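Local coordinates for protein dehalogenase-like hydrolase (Ralstonia solanacearum, PDB 3UMB) that probably catalyses the hydrolytic dehalogenation of small (S)-2-haloalkanoic acids to the corresponding (R)-2-hydroxyalkanoic acids, and binds magnesium ions, at residues Glu34-Leu39 against Arg73-Arg78; Gln27-Lys32 against Leu79-Gly84; Tyr19-Arg24 against Met92-Cys97; Asp46-Arg51 against Lys62-Val67; Leu153-Pro158 against Gly182-Gly187. One frame throughout, in Å; residues are numbered along the deposited sequence.

Contact 1 (Glu34-Leu39 against Arg73-Arg78). With MG (magnesium ion), chain I.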
# COMPACT_ATOMS: atom_id res chain seq x y z
N GLU A 34 12.95 -1.20 -16.46
CA GLU A 34 11.53 -1.42 -16.25
C GLU A 34 11.31 -2.05 -14.86
O GLU A 34 10.28 -1.78 -14.23
CB GLU A 34 10.95 -2.27 -17.36
CG GLU A 34 9.42 -2.20 -17.55
CD GLU A 34 8.93 -3.21 -18.62
OE1 GLU A 34 9.70 -3.52 -19.56
OE2 GLU A 34 7.78 -3.70 -18.52
N ALA A 35 12.27 -2.86 -14.40
CA ALA A 35 12.19 -3.50 -13.08
C ALA A 35 12.36 -2.48 -11.96
O ALA A 35 11.56 -2.48 -11.00
CB ALA A 35 13.22 -4.61 -12.94
N LEU A 36 13.38 -1.62 -12.06
CA LEU A 36 13.61 -0.59 -11.06
C LEU A 36 12.39 0.33 -10.94
O LEU A 36 12.00 0.69 -9.82
CB LEU A 36 14.84 0.27 -11.40
CG LEU A 36 15.18 1.44 -10.48
CD1 LEU A 36 15.24 1.02 -9.02
CD2 LEU A 36 16.51 2.13 -10.84
N SER A 37 11.83 0.70 -12.10
CA SER A 37 10.88 1.78 -12.16
C SER A 37 9.59 1.25 -11.56
O SER A 37 9.02 1.88 -10.67
CB SER A 37 10.73 2.36 -13.59
OG SER A 37 9.83 1.60 -14.35
N VAL A 38 9.20 0.05 -11.96
CA VAL A 38 8.12 -0.65 -11.27
C VAL A 38 8.32 -0.79 -9.74
O VAL A 38 7.41 -0.39 -8.98
CB VAL A 38 7.87 -2.04 -11.84
CG1 VAL A 38 6.72 -2.68 -11.09
CG2 VAL A 38 7.55 -1.97 -13.35
N LEU A 39 9.45 -1.35 -9.28
CA LEU A 39 9.68 -1.57 -7.85
C LEU A 39 9.68 -0.25 -7.09
O LEU A 39 9.15 -0.16 -6.00
CB LEU A 39 10.97 -2.35 -7.56
CG LEU A 39 11.29 -2.69 -6.12
CD1 LEU A 39 10.11 -3.39 -5.46
CD2 LEU A 39 12.62 -3.50 -6.03
N ARG A 73 16.21 4.11 -3.16
CA ARG A 73 17.24 3.41 -2.41
C ARG A 73 16.90 1.97 -2.05
O ARG A 73 17.73 1.05 -2.26
CB ARG A 73 17.58 4.14 -1.14
CG ARG A 73 18.34 5.43 -1.39
CD ARG A 73 18.65 6.22 -0.13
NE ARG A 73 19.39 7.45 -0.47
CZ ARG A 73 19.52 8.53 0.30
NH1 ARG A 73 18.95 8.60 1.50
NH2 ARG A 73 20.21 9.57 -0.13
N TYR A 74 15.71 1.75 -1.48
CA TYR A 74 15.31 0.37 -1.21
C TYR A 74 15.32 -0.41 -2.55
O TYR A 74 15.85 -1.54 -2.62
CB TYR A 74 13.94 0.25 -0.57
CG TYR A 74 13.50 -1.18 -0.50
CD1 TYR A 74 13.75 -1.94 0.63
CD2 TYR A 74 12.82 -1.77 -1.55
CE1 TYR A 74 13.38 -3.26 0.71
CE2 TYR A 74 12.42 -3.10 -1.50
CZ TYR A 74 12.73 -3.85 -0.34
OH TYR A 74 12.38 -5.19 -0.22
N ALA A 75 14.72 0.16 -3.59
CA ALA A 75 14.55 -0.61 -4.86
C ALA A 75 15.94 -1.00 -5.44
O ALA A 75 16.13 -2.09 -5.97
CB ALA A 75 13.76 0.18 -5.85
N CYS A 76 16.92 -0.12 -5.30
CA CYS A 76 18.24 -0.41 -5.85
C CYS A 76 18.97 -1.50 -5.06
O CYS A 76 19.56 -2.36 -5.68
CB CYS A 76 19.08 0.86 -5.97
SG CYS A 76 18.53 1.86 -7.41
N ALA A 77 18.88 -1.45 -3.73
CA ALA A 77 19.44 -2.43 -2.82
C ALA A 77 18.87 -3.78 -3.11
O ALA A 77 19.61 -4.74 -3.28
CB ALA A 77 19.17 -2.05 -1.31
N ARG A 78 17.54 -3.85 -3.24
CA ARG A 78 16.81 -5.10 -3.54
C ARG A 78 17.19 -5.70 -4.89
O ARG A 78 17.24 -6.90 -5.06
CB ARG A 78 15.31 -4.81 -3.47
CG ARG A 78 14.32 -5.80 -4.06
CD ARG A 78 13.83 -6.89 -3.07
NE ARG A 78 12.68 -7.60 -3.65
CZ ARG A 78 11.38 -7.30 -3.44
NH1 ARG A 78 10.98 -6.34 -2.59
NH2 ARG A 78 10.44 -8.00 -4.07
MG MG I . 21.34 -6.07 -2.37
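Leu39 and Ala75 mark the point where helices 33-54 and 64-78 come nearest here, their CA atoms 5.8 Å apart. Leu39 holds CG anti to its backbone N, and CG rests on the methyl of Ala75. Its CD2 goes further, touching the backbone at Ala75 CA and meeting Arg78 CG at 3.5 Å. The Leu39 and Arg78 side chains cross at about a right angle, the leucine passing over the aliphatic root of the arginine. Arg78 bends at chi2 (90°), which turns CD out of the extended line. Further along, Leu39 CD1 lies over one face of the guanidinium, while Arg78 NH1 donates to Tyr74 OH in a 3.0 Å bond with an angle of 147° at the hydrogen.

Both helices belong to the helical cap of this HAD-superfamily enzyme, and the two short segments run closer to antiparallel than parallel, at 137° with axes 9.3 Å apart. One turn before Leu39, Leu36 fills the other part of the interface. Its CD1 reaches Ala75 CB at 3.6 Å and Cys76 SG at 3.8 Å, and CD2 also comes near that sulfur. On helix 64-78, Ala77 lends its backbone O to a magnesium ion at 2.4 Å, with Asn80 OD1 as the second protein ligand. Pro204 of the second subunit packs on Ala77, and His203 of that subunit on Arg78.

Contact 2 (Gln27-Lys32 against Leu79-Gly84). With MG (magnesium ion), chain I.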
# COMPACT_ATOMS: atom_id res chain seq x y z
N GLN A 27 19.26 3.57 -18.81
CA GLN A 27 20.56 4.01 -19.28
C GLN A 27 21.62 3.89 -18.22
O GLN A 27 22.80 3.72 -18.54
CB GLN A 27 20.50 5.46 -19.79
CG GLN A 27 21.80 5.98 -20.48
CD GLN A 27 22.98 6.25 -19.51
OE1 GLN A 27 22.78 6.61 -18.34
NE2 GLN A 27 24.22 6.10 -20.02
N LEU A 28 21.24 4.06 -16.95
CA LEU A 28 22.23 3.96 -15.88
C LEU A 28 22.41 2.49 -15.46
O LEU A 28 23.45 2.14 -14.90
CB LEU A 28 21.83 4.81 -14.67
CG LEU A 28 21.71 6.34 -14.84
CD1 LEU A 28 20.39 6.84 -14.22
CD2 LEU A 28 22.93 7.13 -14.26
N PHE A 29 21.38 1.69 -15.74
CA PHE A 29 21.23 0.32 -15.24
C PHE A 29 20.69 -0.52 -16.37
O PHE A 29 19.48 -0.78 -16.44
CB PHE A 29 20.25 0.28 -14.06
CG PHE A 29 20.70 1.11 -12.90
CD1 PHE A 29 21.99 0.97 -12.40
CD2 PHE A 29 19.85 2.01 -12.30
CE1 PHE A 29 22.42 1.74 -11.32
CE2 PHE A 29 20.26 2.77 -11.20
CZ PHE A 29 21.54 2.65 -10.70
N PRO A 30 21.59 -0.95 -17.28
CA PRO A 30 21.16 -1.61 -18.50
C PRO A 30 20.53 -2.97 -18.20
O PRO A 30 21.06 -3.75 -17.39
CB PRO A 30 22.46 -1.74 -19.29
CG PRO A 30 23.46 -0.90 -18.61
CD PRO A 30 23.05 -0.85 -17.19
N GLY A 31 19.41 -3.22 -18.86
CA GLY A 31 18.57 -4.39 -18.60
C GLY A 31 17.66 -4.33 -17.36
O GLY A 31 16.87 -5.23 -17.16
N LYS A 32 17.75 -3.27 -16.54
CA LYS A 32 17.03 -3.22 -15.23
C LYS A 32 16.14 -1.98 -15.01
O LYS A 32 15.75 -1.68 -13.87
CB LYS A 32 18.05 -3.35 -14.09
CG LYS A 32 18.89 -4.63 -14.12
CD LYS A 32 18.04 -5.89 -13.87
CE LYS A 32 18.75 -7.16 -14.35
NZ LYS A 32 20.18 -7.20 -13.87
N LEU A 79 17.40 -4.83 -5.87
CA LEU A 79 17.60 -5.23 -7.24
C LEU A 79 19.09 -5.31 -7.54
O LEU A 79 19.49 -5.52 -8.70
CB LEU A 79 16.93 -4.22 -8.19
CG LEU A 79 15.42 -4.30 -8.47
CD1 LEU A 79 15.02 -3.16 -9.39
CD2 LEU A 79 15.06 -5.68 -9.07
N ASN A 80 19.91 -5.12 -6.52
CA ASN A 80 21.38 -5.20 -6.61
C ASN A 80 22.03 -4.26 -7.63
O ASN A 80 23.03 -4.63 -8.24
CB ASN A 80 21.82 -6.65 -6.87
CG ASN A 80 21.50 -7.53 -5.72
OD1 ASN A 80 21.75 -7.15 -4.57
ND2 ASN A 80 20.94 -8.72 -6.00
N LEU A 81 21.49 -3.04 -7.74
CA LEU A 81 21.98 -1.99 -8.64
C LEU A 81 22.95 -0.97 -8.00
O LEU A 81 22.69 -0.49 -6.90
CB LEU A 81 20.78 -1.24 -9.21
CG LEU A 81 19.68 -2.09 -9.83
CD1 LEU A 81 18.52 -1.16 -10.27
CD2 LEU A 81 20.20 -2.91 -10.99
N PRO A 82 24.07 -0.62 -8.70
CA PRO A 82 25.07 0.35 -8.20
C PRO A 82 24.65 1.85 -8.13
O PRO A 82 25.13 2.69 -8.91
CB PRO A 82 26.26 0.15 -9.15
CG PRO A 82 25.68 -0.36 -10.38
CD PRO A 82 24.52 -1.23 -9.97
N LEU A 83 23.80 2.18 -7.15
CA LEU A 83 23.26 3.52 -6.96
C LEU A 83 24.05 4.26 -5.87
O LEU A 83 23.77 4.13 -4.69
CB LEU A 83 21.78 3.47 -6.56
CG LEU A 83 21.06 4.81 -6.36
CD1 LEU A 83 20.21 5.17 -7.59
CD2 LEU A 83 20.21 4.78 -5.09
N GLY A 84 25.04 5.03 -6.30
CA GLY A 84 25.70 5.97 -5.41
C GLY A 84 25.19 7.39 -5.67
O GLY A 84 24.17 7.58 -6.33
MG MG I . 21.34 -6.07 -2.37
O HOH W 1 19.19 -6.88 -10.65
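Phe29 and Leu81 each hold CG anti to the carbonyl carbon, beside the backbone N (chi1 -61° and -51°), and the two side chains cross obliquely. Leu81 CB sits over one face of the Phe29 ring, offset toward the rim, in a CH-pi contact 4.1 Å from the centroid and 13° off the normal. Leu81 CD1 covers the same face nearer CG and CD2, while Leu28 CB lies over the centre of the opposite face, sandwiching the ring between aliphatic carbons. At the ring edge, Pro82 O lies in plane 3.7 Å from Phe29 CE1, and the proline CD comes within 3.9 Å of that same carbon. The second leucine branch, Leu81 CD2, turns to Lys32 and touches its CB at 3.8 Å and its CG. Lys32 closes the type II turn that begins at Phe29, with Gly31 at positive phi, and it stands just before helix 33-54. Leu36 of that helix packs on both Phe29 and Leu81. Across the contact, Asn80 adopts positive phi as the C-prime residue of a Schellman motif ending helix 64-78, and its OD1 binds magnesium at 2.5 Å beside Ala77 O. The arrangement is thus a capped helix end, anchored on an aromatic ring and carrying a metal site.

Contact 3 (Tyr19-Arg24 against Met92-Cys97)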
# COMPACT_ATOMS: atom_id res chain seq x y z
N TYR A 19 6.97 8.70 -17.65
CA TYR A 19 7.72 7.83 -18.58
C TYR A 19 9.24 8.10 -18.57
O TYR A 19 10.04 7.15 -18.50
CB TYR A 19 7.15 7.91 -20.01
CG TYR A 19 7.79 6.90 -20.90
CD1 TYR A 19 7.15 5.68 -21.16
CD2 TYR A 19 9.06 7.11 -21.46
CE1 TYR A 19 7.76 4.71 -21.94
CE2 TYR A 19 9.68 6.15 -22.24
CZ TYR A 19 9.03 4.95 -22.48
OH TYR A 19 9.63 3.99 -23.27
N SER A 20 9.63 9.38 -18.63
CA SER A 20 11.04 9.72 -18.87
C SER A 20 11.98 9.23 -17.78
O SER A 20 13.19 9.25 -17.97
CB SER A 20 11.21 11.23 -19.11
OG SER A 20 10.94 12.01 -17.93
N VAL A 21 11.45 8.78 -16.64
CA VAL A 21 12.29 8.29 -15.56
C VAL A 21 12.65 6.83 -15.83
O VAL A 21 13.81 6.43 -15.67
CB VAL A 21 11.63 8.44 -14.18
CG1 VAL A 21 12.55 7.95 -13.11
CG2 VAL A 21 11.24 9.91 -13.90
N ALA A 22 11.68 6.04 -16.27
CA ALA A 22 11.94 4.64 -16.60
C ALA A 22 13.05 4.55 -17.64
O ALA A 22 14.04 3.83 -17.45
CB ALA A 22 10.66 3.96 -17.06
N ALA A 23 12.93 5.36 -18.70
CA ALA A 23 13.91 5.44 -19.80
C ALA A 23 15.34 5.82 -19.39
O ALA A 23 16.32 5.33 -19.95
CB ALA A 23 13.40 6.41 -20.86
N ARG A 24 15.46 6.70 -18.42
CA ARG A 24 16.76 7.14 -17.89
C ARG A 24 17.34 6.13 -16.87
O ARG A 24 18.55 6.12 -16.59
CB ARG A 24 16.54 8.50 -17.23
CG ARG A 24 17.58 8.94 -16.20
CD ARG A 24 18.88 9.28 -16.85
NE ARG A 24 18.80 10.59 -17.49
CZ ARG A 24 19.79 11.13 -18.19
NH1 ARG A 24 20.94 10.47 -18.36
NH2 ARG A 24 19.62 12.34 -18.73
N MSE A 92 16.77 11.52 -9.44
CA MSE A 92 15.98 12.49 -8.70
C MSE A 92 15.79 13.80 -9.55
O MSE A 92 14.63 14.20 -9.77
CB MSE A 92 16.58 12.71 -7.28
CG MSE A 92 16.34 11.49 -6.23
SE MSE A 92 14.54 10.67 -6.36
CE MSE A 92 13.55 12.15 -5.44
N ARG A 93 16.87 14.38 -10.10
CA ARG A 93 16.75 15.45 -11.11
C ARG A 93 15.71 15.12 -12.14
O ARG A 93 14.80 15.90 -12.42
CB ARG A 93 18.07 15.69 -11.87
CG ARG A 93 19.14 16.38 -11.03
CD ARG A 93 20.30 16.93 -11.87
NE ARG A 93 21.49 16.07 -11.88
CZ ARG A 93 22.43 16.01 -10.93
NH1 ARG A 93 22.34 16.73 -9.81
NH2 ARG A 93 23.47 15.18 -11.09
N GLU A 94 15.83 13.94 -12.72
CA GLU A 94 14.87 13.52 -13.68
C GLU A 94 13.49 13.62 -13.09
O GLU A 94 12.55 14.00 -13.78
CB GLU A 94 15.15 12.09 -14.13
CG GLU A 94 14.53 11.81 -15.44
CD GLU A 94 15.29 12.42 -16.58
OE1 GLU A 94 16.54 12.58 -16.46
OE2 GLU A 94 14.63 12.73 -17.59
N TYR A 95 13.37 13.28 -11.81
CA TYR A 95 12.05 13.23 -11.13
C TYR A 95 11.52 14.64 -10.91
O TYR A 95 10.33 14.88 -11.10
CB TYR A 95 12.09 12.45 -9.78
CG TYR A 95 10.77 11.71 -9.46
CD1 TYR A 95 10.74 10.33 -9.31
CD2 TYR A 95 9.57 12.39 -9.36
CE1 TYR A 95 9.55 9.65 -9.06
CE2 TYR A 95 8.37 11.72 -9.11
CZ TYR A 95 8.38 10.35 -8.96
OH TYR A 95 7.20 9.69 -8.71
N ALA A 96 12.41 15.56 -10.52
CA ALA A 96 12.03 16.96 -10.30
C ALA A 96 11.35 17.55 -11.50
O ALA A 96 10.36 18.24 -11.35
CB ALA A 96 13.23 17.80 -9.91
N CYS A 97 11.83 17.23 -12.70
CA CYS A 97 11.44 17.97 -13.89
C CYS A 97 10.90 17.14 -15.06
O CYS A 97 11.65 16.72 -15.93
CB CYS A 97 12.61 18.81 -14.35
SG CYS A 97 12.32 20.57 -14.00
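Glu94 meets Ser20, Val21 and Arg24 in turn as its side chain crosses to helix 19-28. CB starts out toward that helix, and with CG anti to the backbone N the chain is carried on to the backbone at Ser20. CG lies 3.8 Å from Ser20 O and 4.1 Å from Val21 CG2, the valine and glutamate sliding past each other in opposite directions. A bend at chi2 (76°) then swings CD aside. These helices run almost antiparallel, at 163° with segment axes 9.3 Å apart, and form one flank of the helical cap that HAD-family dehalogenases insert after their first core strand. At the tip the two oxygens part company. OE1 accepts from Arg24 NE in a salt-bridging hydrogen bond of 3.2 Å, 156° at the hydrogen, with the donor standing well above the carboxylate plane. The arginine comes across at about a right angle, bent at chi2 and chi3; its CG is also 3.8 Å from Glu94 OE1. OE2 lies 3.8 Å from Ser20 OG. A potassium ion lies about 5 Å from the Glu94 side chain. Thr90 and Leu91 also touch Arg24, and Trp40 of helix 33-54 packs on Val21.

Contact 4 (Asp46-Arg51 against Lys62-Val67)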
# COMPACT_ATOMS: atom_id res chain seq x y z
N ASP A 46 3.76 2.46 -1.36
CA ASP A 46 3.66 1.67 -0.17
C ASP A 46 4.09 2.48 1.03
O ASP A 46 3.43 2.42 2.07
CB ASP A 46 4.56 0.45 -0.27
CG ASP A 46 4.01 -0.61 -1.18
OD1 ASP A 46 2.86 -0.41 -1.67
OD2 ASP A 46 4.75 -1.61 -1.40
N TYR A 47 5.22 3.20 0.91
CA TYR A 47 5.78 3.95 2.03
C TYR A 47 4.89 5.11 2.46
O TYR A 47 4.78 5.35 3.64
CB TYR A 47 7.21 4.44 1.76
CG TYR A 47 8.29 3.34 1.72
CD1 TYR A 47 8.03 2.01 2.11
CD2 TYR A 47 9.59 3.64 1.34
CE1 TYR A 47 9.05 1.00 2.07
CE2 TYR A 47 10.61 2.64 1.30
CZ TYR A 47 10.33 1.34 1.68
OH TYR A 47 11.34 0.40 1.66
N THR A 48 4.22 5.79 1.54
CA THR A 48 3.30 6.88 1.95
C THR A 48 2.13 6.31 2.77
O THR A 48 1.73 6.88 3.76
CB THR A 48 2.73 7.63 0.76
OG1 THR A 48 1.96 6.75 -0.04
CG2 THR A 48 3.83 8.27 -0.10
N ARG A 49 1.58 5.17 2.33
CA ARG A 49 0.51 4.53 3.06
C ARG A 49 0.93 3.94 4.40
O ARG A 49 0.24 4.10 5.37
CB ARG A 49 -0.07 3.42 2.23
CG ARG A 49 -0.74 3.93 0.99
CD ARG A 49 -1.06 2.79 0.10
NE ARG A 49 -1.78 3.21 -1.09
CZ ARG A 49 -2.00 2.42 -2.13
NH1 ARG A 49 -1.54 1.15 -2.16
NH2 ARG A 49 -2.67 2.90 -3.17
N ILE A 50 2.05 3.25 4.44
CA ILE A 50 2.54 2.66 5.67
C ILE A 50 2.66 3.77 6.72
O ILE A 50 2.18 3.63 7.85
CB ILE A 50 3.92 1.96 5.46
CG1 ILE A 50 3.75 0.70 4.66
CG2 ILE A 50 4.62 1.66 6.82
CD1 ILE A 50 5.06 0.10 4.25
N ARG A 51 3.34 4.85 6.35
CA ARG A 51 3.49 6.02 7.22
C ARG A 51 2.20 6.68 7.70
O ARG A 51 2.09 7.00 8.89
CB ARG A 51 4.34 7.09 6.50
CG ARG A 51 5.81 6.65 6.31
CD ARG A 51 6.69 7.73 5.66
NE ARG A 51 8.11 7.38 5.70
CZ ARG A 51 8.90 7.50 6.76
NH1 ARG A 51 8.43 8.00 7.89
NH2 ARG A 51 10.17 7.12 6.68
N LYS A 62 6.74 12.20 6.29
CA LYS A 62 7.96 12.68 5.70
C LYS A 62 7.59 13.14 4.30
O LYS A 62 6.74 12.50 3.65
CB LYS A 62 8.94 11.52 5.66
CG LYS A 62 10.29 11.77 5.08
CD LYS A 62 11.06 10.38 5.05
CE LYS A 62 12.58 10.51 4.92
NZ LYS A 62 13.30 9.41 5.65
N PRO A 63 8.20 14.25 3.83
CA PRO A 63 7.74 14.78 2.53
C PRO A 63 8.02 13.82 1.40
O PRO A 63 8.95 13.03 1.49
CB PRO A 63 8.52 16.12 2.34
CG PRO A 63 9.26 16.38 3.63
CD PRO A 63 9.24 15.09 4.48
N PHE A 64 7.20 13.92 0.36
CA PHE A 64 7.13 12.96 -0.72
C PHE A 64 8.46 12.78 -1.42
O PHE A 64 8.74 11.70 -1.97
CB PHE A 64 6.10 13.45 -1.72
CG PHE A 64 5.64 12.40 -2.74
CD1 PHE A 64 5.19 11.14 -2.34
CD2 PHE A 64 5.64 12.68 -4.09
CE1 PHE A 64 4.73 10.23 -3.25
CE2 PHE A 64 5.20 11.72 -5.04
CZ PHE A 64 4.73 10.52 -4.60
N TRP A 65 9.27 13.84 -1.39
CA TRP A 65 10.57 13.86 -2.02
C TRP A 65 11.45 12.89 -1.34
O TRP A 65 12.06 12.03 -1.97
CB TRP A 65 11.21 15.26 -1.90
CG TRP A 65 12.64 15.29 -2.43
CD1 TRP A 65 13.80 15.14 -1.71
CD2 TRP A 65 13.04 15.49 -3.79
NE1 TRP A 65 14.89 15.23 -2.54
CE2 TRP A 65 14.45 15.44 -3.82
CE3 TRP A 65 12.34 15.72 -4.98
CZ2 TRP A 65 15.16 15.62 -5.00
CZ3 TRP A 65 13.05 15.87 -6.15
CH2 TRP A 65 14.45 15.84 -6.15
N ASP A 66 11.52 13.05 -0.03
CA ASP A 66 12.38 12.20 0.78
C ASP A 66 11.87 10.75 0.80
O ASP A 66 12.68 9.81 0.88
CB ASP A 66 12.50 12.79 2.19
CG ASP A 66 12.82 14.32 2.18
OD1 ASP A 66 13.98 14.72 1.98
OD2 ASP A 66 11.91 15.13 2.35
N VAL A 67 10.54 10.57 0.76
CA VAL A 67 9.96 9.24 0.62
C VAL A 67 10.38 8.64 -0.73
O VAL A 67 10.55 7.43 -0.83
CB VAL A 67 8.39 9.20 0.78
CG1 VAL A 67 7.83 7.81 0.36
CG2 VAL A 67 7.96 9.61 2.26
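Tyr47 and Val67 bring their backbones together at one end of this contact, CA to CA 6.9 Å, while Arg51 and Lys62 pair at the other end, 8.2 Å apart. The two segments therefore run in opposite senses: 46-51 is continuous helix, whereas Lys62 is still extended and Pro63 is at the N-cap position of the helix that follows. Val67 points both branches across. CG1 presses on Tyr47 CB at 3.7 Å, and CG2 lies beside Arg51 CD. Thr48 CG2 meets Phe64 CE1 at 3.8 Å in the plane of the ring, an edge-on approach, while its OG1 turns back to Ile45 O. Arg51 runs extended (chi2 -177°, chi3 171°), which carries CD and NE out past Val67 to reach Lys62. Lys62 CD covers one face of the guanidinium, 3.8 Å from NH2. The two cationic ends lie close, Arg51 NH2 to Lys62 NZ 4.0 Å, a repulsion probably offset by Asp209 of the second subunit, which bridges to both, and by Asp70, which pairs with Lys62. Arg51 NH1 is bonded to His60 O. Pointing away from helix 64-78, Asp46 binds a magnesium ion with Asp42. The contact thus joins helix 33-54 to the start of helix 64-78, with Met128 of helix 126-134 packing on Phe64 and the second subunit meeting both segments.

Contact 5 (Leu153-Pro158 against Gly182-Gly187)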
# COMPACT_ATOMS: atom_id res chain seq x y z
N LEU A 153 -0.35 14.16 5.84
CA LEU A 153 -1.02 12.86 5.65
C LEU A 153 -1.26 12.63 4.15
O LEU A 153 -1.73 13.56 3.42
CB LEU A 153 -2.36 12.82 6.37
CG LEU A 153 -2.33 12.76 7.92
CD1 LEU A 153 -3.62 13.26 8.45
CD2 LEU A 153 -2.01 11.34 8.50
N TYR A 154 -0.96 11.42 3.70
CA TYR A 154 -1.09 11.09 2.28
C TYR A 154 -2.48 10.58 1.97
O TYR A 154 -3.16 10.03 2.82
CB TYR A 154 -0.05 10.05 1.91
CG TYR A 154 1.33 10.61 1.85
CD1 TYR A 154 2.22 10.38 2.86
CD2 TYR A 154 1.74 11.40 0.77
CE1 TYR A 154 3.51 10.93 2.82
CE2 TYR A 154 3.03 11.98 0.73
CZ TYR A 154 3.92 11.70 1.74
OH TYR A 154 5.23 12.22 1.71
N LYS A 155 -2.91 10.75 0.73
CA LYS A 155 -4.06 10.01 0.23
C LYS A 155 -3.84 8.56 0.55
O LYS A 155 -2.70 8.09 0.43
CB LYS A 155 -4.20 10.13 -1.28
CG LYS A 155 -4.39 11.56 -1.80
CD LYS A 155 -3.84 11.64 -3.23
CE LYS A 155 -4.43 12.76 -4.06
NZ LYS A 155 -3.75 12.76 -5.45
N THR A 156 -4.89 7.83 0.89
CA THR A 156 -6.30 8.25 0.78
C THR A 156 -6.92 8.94 2.02
O THR A 156 -8.13 8.95 2.17
CB THR A 156 -7.15 7.03 0.49
OG1 THR A 156 -6.70 5.98 1.33
CG2 THR A 156 -6.96 6.55 -0.98
N ALA A 157 -6.08 9.47 2.90
CA ALA A 157 -6.49 10.08 4.14
C ALA A 157 -7.51 11.20 3.93
O ALA A 157 -7.27 12.05 3.07
CB ALA A 157 -5.20 10.65 4.87
N PRO A 158 -8.63 11.23 4.69
CA PRO A 158 -9.64 12.30 4.49
C PRO A 158 -9.06 13.73 4.50
O PRO A 158 -9.50 14.58 3.74
CB PRO A 158 -10.60 12.14 5.66
CG PRO A 158 -10.56 10.67 6.00
CD PRO A 158 -9.17 10.14 5.54
N GLY A 182 -6.40 4.43 -10.24
CA GLY A 182 -7.70 3.88 -9.88
C GLY A 182 -8.00 3.97 -8.40
O GLY A 182 -9.12 4.32 -8.02
N TRP A 183 -7.01 3.70 -7.56
CA TRP A 183 -7.24 3.74 -6.11
C TRP A 183 -7.67 5.15 -5.69
O TRP A 183 -8.51 5.33 -4.82
CB TRP A 183 -6.02 3.24 -5.32
CG TRP A 183 -4.72 3.97 -5.58
CD1 TRP A 183 -3.74 3.58 -6.45
CD2 TRP A 183 -4.26 5.19 -4.97
NE1 TRP A 183 -2.73 4.53 -6.48
CE2 TRP A 183 -3.01 5.50 -5.55
CE3 TRP A 183 -4.80 6.06 -4.02
CZ2 TRP A 183 -2.25 6.62 -5.17
CZ3 TRP A 183 -4.07 7.22 -3.67
CH2 TRP A 183 -2.81 7.49 -4.26
N ASP A 184 -7.08 6.15 -6.31
CA ASP A 184 -7.33 7.53 -5.96
C ASP A 184 -8.69 7.98 -6.49
O ASP A 184 -9.43 8.65 -5.76
CB ASP A 184 -6.20 8.39 -6.52
CG ASP A 184 -6.11 9.77 -5.90
OD1 ASP A 184 -6.79 10.08 -4.87
OD2 ASP A 184 -5.30 10.54 -6.45
N ALA A 185 -9.08 7.58 -7.70
CA ALA A 185 -10.46 7.92 -8.20
C ALA A 185 -11.46 7.37 -7.22
O ALA A 185 -12.45 8.04 -6.87
CB ALA A 185 -10.75 7.37 -9.60
N CYS A 186 -11.19 6.17 -6.75
CA CYS A 186 -12.09 5.46 -5.83
C CYS A 186 -12.12 6.11 -4.44
O CYS A 186 -13.18 6.24 -3.82
CB CYS A 186 -11.61 4.02 -5.69
SG CYS A 186 -12.03 2.96 -7.13
N GLY A 187 -10.95 6.50 -3.94
CA GLY A 187 -10.87 7.17 -2.65
C GLY A 187 -11.59 8.52 -2.72
O GLY A 187 -12.27 8.91 -1.74
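Lys155 touches Trp183 first with its CB, which lies in the plane of the indole at its edge, 3.8 Å from CZ3. Beyond CG the lysine is extended, and CD and CE run past the Asp184 carboxylate before NZ meets OD2 at 2.9 Å in a salt-bridging hydrogen bond. NZ approaches on the syn side of OD2, 19° out of the carboxylate plane. Asp184 has its CG anti to the backbone N (chi1 -163°), and the carboxylate has further hydrogen bonds, OD1 with Tyr161 OH and OD2 with Ser179 OG. NZ also bonds to Leu121 O and has a long, weak ion pair with Asp10.

The peptide bond leading into Thr156 is cis. This residue slips its CG2 against the indole edge, 3.8 Å from Trp183 CE3. The same methyl sits against the bare backbone of Gly187, with Thr156 CG2 4.3 Å from Gly187 CA. Thr156 OG1 goes to Ile50 O of the second subunit. Ala157 then occupies the N-cap position of the next helix. Asp184 CB lies over one face of Trp183, whose indole also makes a cation-pi contact with Arg49. The loop lysine paired with an acid just after strand 175-179 is consistent with motifs III and IV of the HAD fold, which gather around Asp10 at the end of strand 6-9.

In the fold
Contacts 1 to 4 all lie in the helical cap, built from helices 19-28, 33-54, 64-78 and 85-96, which the chain lays down between the first and second strands of the core sheet; contact 5 follows later, in the Rossmann-like core. Contact 3 spans the widest stretch of sequence, and contacts 2, 1 and 4 lie successively within it. Contacts 1 and 2 are close neighbours, centres 9 Å apart, and share a magnesium ion, while contacts 1 and 4 use the same two helices, their centres about 16 Å apart. Contact 4 reaches the core: its centre is about 14 Å from that of contact 5, and the two touch through Tyr154 and Trp183. Contacts 1, 4 and 5 also meet the second subunit, tying cap and core into the dimer.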